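Chemotaxis protein CheX (Vibrio vulnificus, PDB 6VPW) probably acts in chemotaxis signalling as a CheX-type phosphatase that removes phosphate from the response regulator CheY. Local coordinates at residues P10-L15 with I137-S142. Numbering follows the deposited sequence. Where two conformers were deposited one is given.
Sequences PFLASL and IIMPFS
L12 and L15, one helical turn apart on one side of helix 10-15, meet the ring of F141 in different ways. L15 lays CD2 over one face of the phenyl group in a CH-pi contact, 4.1 Å from the ring centroid and 25° off the normal. CD2 is offset toward the rim, nearest CE1 at 3.8 Å. F141 leaves the strand toward the helix, with CG anti to its own carbonyl carbon and beside the backbone N. L12 comes obliquely to the far end of that ring, its branch carbon CG 3.8 Å from F141 CZ. The same leucine also serves the next inward-facing residue of the strand: its CB rests 3.8 Å from the sulphur, SD, of M139. The thioether runs out from the strand as an extended chain beyond CG (chi2 175°), and its terminal CE reaches 4.3 Å from F11 CB. Helix 8-23 lies over one face of the antiparallel sheet of this CheC-like domain, with the short segments 10-15 and 137-142 only 25° from parallel and their axes 10.2 Å apart. M139 and F141 alternate with P140, whose side chain meets strand 28-34. No hydrogen bond links the two segments; the contact is apolar and largely buried. Strand 137-142 is held within the sheet by backbone bonds to strands 28-34 and 148-154. The side chain of F11 leads away from the strand and touches A102 and L106 of helix 85-107, while L15 also touches V98 of that helix and I150 of strand 148-154.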
ATOM      1  N   PRO A  10       5.490  -4.935 -19.257  1.00 35.48           N
ATOM      2  CA  PRO A  10       6.627  -4.251 -18.639  1.00 35.40           C
ATOM      3  C   PRO A  10       6.777  -4.555 -17.141  1.00 34.77           C
ATOM      4  O   PRO A  10       7.919  -4.754 -16.724  1.00 32.86           O
ATOM      5  CB  PRO A  10       6.332  -2.771 -18.892  1.00 37.09           C
ATOM      6  CG  PRO A  10       5.516  -2.782 -20.161  1.00 36.51           C
ATOM      7  CD  PRO A  10       4.660  -4.027 -20.060  1.00 36.15           C
ATOM      8  N   PHE A  11       5.664  -4.580 -16.379  1.00 32.87           N
ATOM      9  CA  PHE A  11       5.730  -4.901 -14.925  1.00 30.97           C
ATOM     10  C   PHE A  11       6.105  -6.381 -14.724  1.00 29.21           C
ATOM     11  O   PHE A  11       6.966  -6.656 -13.893  1.00 29.82           O
ATOM     12  CB  PHE A  11       4.438  -4.517 -14.180  1.00 28.89           C
ATOM     13  CG  PHE A  11       4.353  -3.054 -13.831  1.00 30.00           C
ATOM     14  CD1 PHE A  11       4.916  -2.572 -12.657  1.00 29.58           C
ATOM     15  CD2 PHE A  11       3.776  -2.140 -14.704  1.00 31.27           C
ATOM     16  CE1 PHE A  11       4.901  -1.214 -12.361  1.00 30.54           C
ATOM     17  CE2 PHE A  11       3.741  -0.788 -14.398  1.00 32.50           C
ATOM     18  CZ  PHE A  11       4.299  -0.326 -13.223  1.00 32.20           C
ATOM     19  N   LEU A  12       5.474  -7.287 -15.468  1.00 31.54           N
ATOM     20  CA  LEU A  12       5.713  -8.752 -15.347  1.00 32.62           C
ATOM     21  C   LEU A  12       7.188  -9.038 -15.660  1.00 32.27           C
ATOM     22  O   LEU A  12       7.846  -9.688 -14.837  1.00 32.92           O
ATOM     23  CB  LEU A  12       4.760  -9.473 -16.307  1.00 34.66           C
ATOM     24  CG  LEU A  12       4.681 -10.998 -16.212  1.00 36.98           C
ATOM     25  CD1 LEU A  12       3.390 -11.495 -16.831  1.00 40.32           C
ATOM     26  CD2 LEU A  12       5.869 -11.675 -16.888  1.00 41.02           C
ATOM     27  N   ALA A  13       7.676  -8.514 -16.781  1.00 31.17           N
ATOM     28  CA  ALA A  13       9.081  -8.704 -17.213  1.00 31.72           C
ATOM     29  C   ALA A  13      10.041  -8.104 -16.178  1.00 29.10           C
ATOM     30  O   ALA A  13      11.086  -8.726 -15.871  1.00 28.74           O
ATOM     31  CB  ALA A  13       9.265  -8.078 -18.582  1.00 34.07           C
ATOM     32  N   SER A  14       9.665  -6.955 -15.609  0.60 28.10           N
ATOM     33  CA  SER A  14      10.541  -6.263 -14.630  0.60 27.13           C
ATOM     34  C   SER A  14      10.740  -7.108 -13.363  0.60 26.88           C
ATOM     35  O   SER A  14      11.898  -7.183 -12.898  0.60 27.35           O
ATOM     36  CB  SER A  14      10.013  -4.898 -14.297  0.60 26.52           C
ATOM     37  OG  SER A  14      10.960  -4.178 -13.536  0.60 25.97           O
ATOM     38  N   LEU A  15       9.674  -7.698 -12.806  1.00 25.92           N
ATOM     39  CA  LEU A  15       9.856  -8.536 -11.583  1.00 28.31           C
ATOM     40  C   LEU A  15      10.735  -9.744 -11.930  1.00 28.08           C
ATOM     41  O   LEU A  15      11.623 -10.074 -11.145  1.00 28.30           O
ATOM     42  CB  LEU A  15       8.516  -9.012 -11.013  1.00 28.28           C
ATOM     43  CG  LEU A  15       8.633  -9.987  -9.838  1.00 30.07           C
ATOM     44  CD1 LEU A  15       9.344  -9.348  -8.655  1.00 31.13           C
ATOM     45  CD2 LEU A  15       7.275 -10.499  -9.405  1.00 31.80           C
ATOM     46  N   ILE A 137      -5.485  -6.113 -12.674  1.00 35.33           N
ATOM     47  CA  ILE A 137      -4.800  -7.276 -13.310  1.00 34.60           C
ATOM     48  C   ILE A 137      -3.957  -7.978 -12.243  1.00 34.63           C
ATOM     49  O   ILE A 137      -3.234  -7.272 -11.491  1.00 31.75           O
ATOM     50  CB  ILE A 137      -3.922  -6.813 -14.488  1.00 36.84           C
ATOM     51  CG1 ILE A 137      -4.702  -5.985 -15.517  1.00 38.01           C
ATOM     52  CG2 ILE A 137      -3.228  -8.008 -15.131  1.00 36.59           C
ATOM     53  CD1 ILE A 137      -5.809  -6.738 -16.198  1.00 41.50           C
ATOM     54  N   ILE A 138      -4.095  -9.299 -12.133  1.00 34.30           N
ATOM     55  CA  ILE A 138      -3.253 -10.091 -11.196  1.00 35.70           C
ATOM     56  C   ILE A 138      -2.322 -10.936 -12.064  1.00 34.89           C
ATOM     57  O   ILE A 138      -2.801 -11.498 -13.054  1.00 34.46           O
ATOM     58  CB  ILE A 138      -4.076 -10.947 -10.211  1.00 38.92           C
ATOM     59  CG1 ILE A 138      -3.163 -11.698  -9.234  1.00 40.87           C
ATOM     60  CG2 ILE A 138      -5.007 -11.903 -10.948  1.00 42.27           C
ATOM     61  CD1 ILE A 138      -3.899 -12.374  -8.092  1.00 42.16           C
ATOM     62  N   MET A 139      -1.036 -10.960 -11.722  1.00 32.84           N
ATOM     63  CA  MET A 139      -0.028 -11.745 -12.473  1.00 33.72           C
ATOM     64  C   MET A 139       0.571 -12.741 -11.486  1.00 32.42           C
ATOM     65  O   MET A 139       1.409 -12.361 -10.669  1.00 29.87           O
ATOM     66  CB  MET A 139       1.059 -10.820 -13.035  1.00 36.34           C
ATOM     67  CG  MET A 139       0.498  -9.516 -13.629  1.00 39.78           C
ATOM     68  SD  MET A 139       1.778  -8.348 -14.168  1.00 46.15           S
ATOM     69  CE  MET A 139       0.826  -6.831 -14.194  1.00 48.10           C
ATOM     70  N   PRO A 140       0.080 -14.002 -11.435  1.00 33.45           N
ATOM     71  CA  PRO A 140       0.631 -14.995 -10.517  1.00 34.86           C
ATOM     72  C   PRO A 140       2.008 -15.519 -10.948  1.00 33.41           C
ATOM     73  O   PRO A 140       2.296 -15.572 -12.142  1.00 35.56           O
ATOM     74  CB  PRO A 140      -0.374 -16.167 -10.522  1.00 38.95           C
ATOM     75  CG  PRO A 140      -1.563 -15.687 -11.363  1.00 39.73           C
ATOM     76  CD  PRO A 140      -1.058 -14.527 -12.204  1.00 37.35           C
ATOM     77  N   PHE A 141       2.797 -15.950  -9.964  1.00 33.27           N
ATOM     78  CA  PHE A 141       4.141 -16.527 -10.207  1.00 32.66           C
ATOM     79  C   PHE A 141       4.353 -17.693  -9.246  1.00 34.49           C
ATOM     80  O   PHE A 141       3.763 -17.700  -8.134  1.00 33.17           O
ATOM     81  CB  PHE A 141       5.256 -15.502  -9.992  1.00 33.26           C
ATOM     82  CG  PHE A 141       5.249 -14.319 -10.927  1.00 32.52           C
ATOM     83  CD1 PHE A 141       4.537 -13.174 -10.612  1.00 32.35           C
ATOM     84  CD2 PHE A 141       5.988 -14.336 -12.099  1.00 33.50           C
ATOM     85  CE1 PHE A 141       4.547 -12.077 -11.460  1.00 31.93           C
ATOM     86  CE2 PHE A 141       6.005 -13.235 -12.942  1.00 34.65           C
ATOM     87  CZ  PHE A 141       5.285 -12.109 -12.621  1.00 31.66           C
ATOM     88  N   SER A 142       5.179 -18.651  -9.674  1.00 36.09           N
ATOM     89  CA  SER A 142       5.461 -19.833  -8.836  1.00 36.80           C
ATOM     90  C   SER A 142       6.963 -20.144  -8.825  1.00 38.00           C
ATOM     91  O   SER A 142       7.703 -19.690  -9.735  1.00 35.70           O
ATOM     92  CB  SER A 142       4.671 -21.007  -9.327  1.00 39.46           C
ATOM     93  OG  SER A 142       5.102 -21.375 -10.621  1.00 39.10           O
TER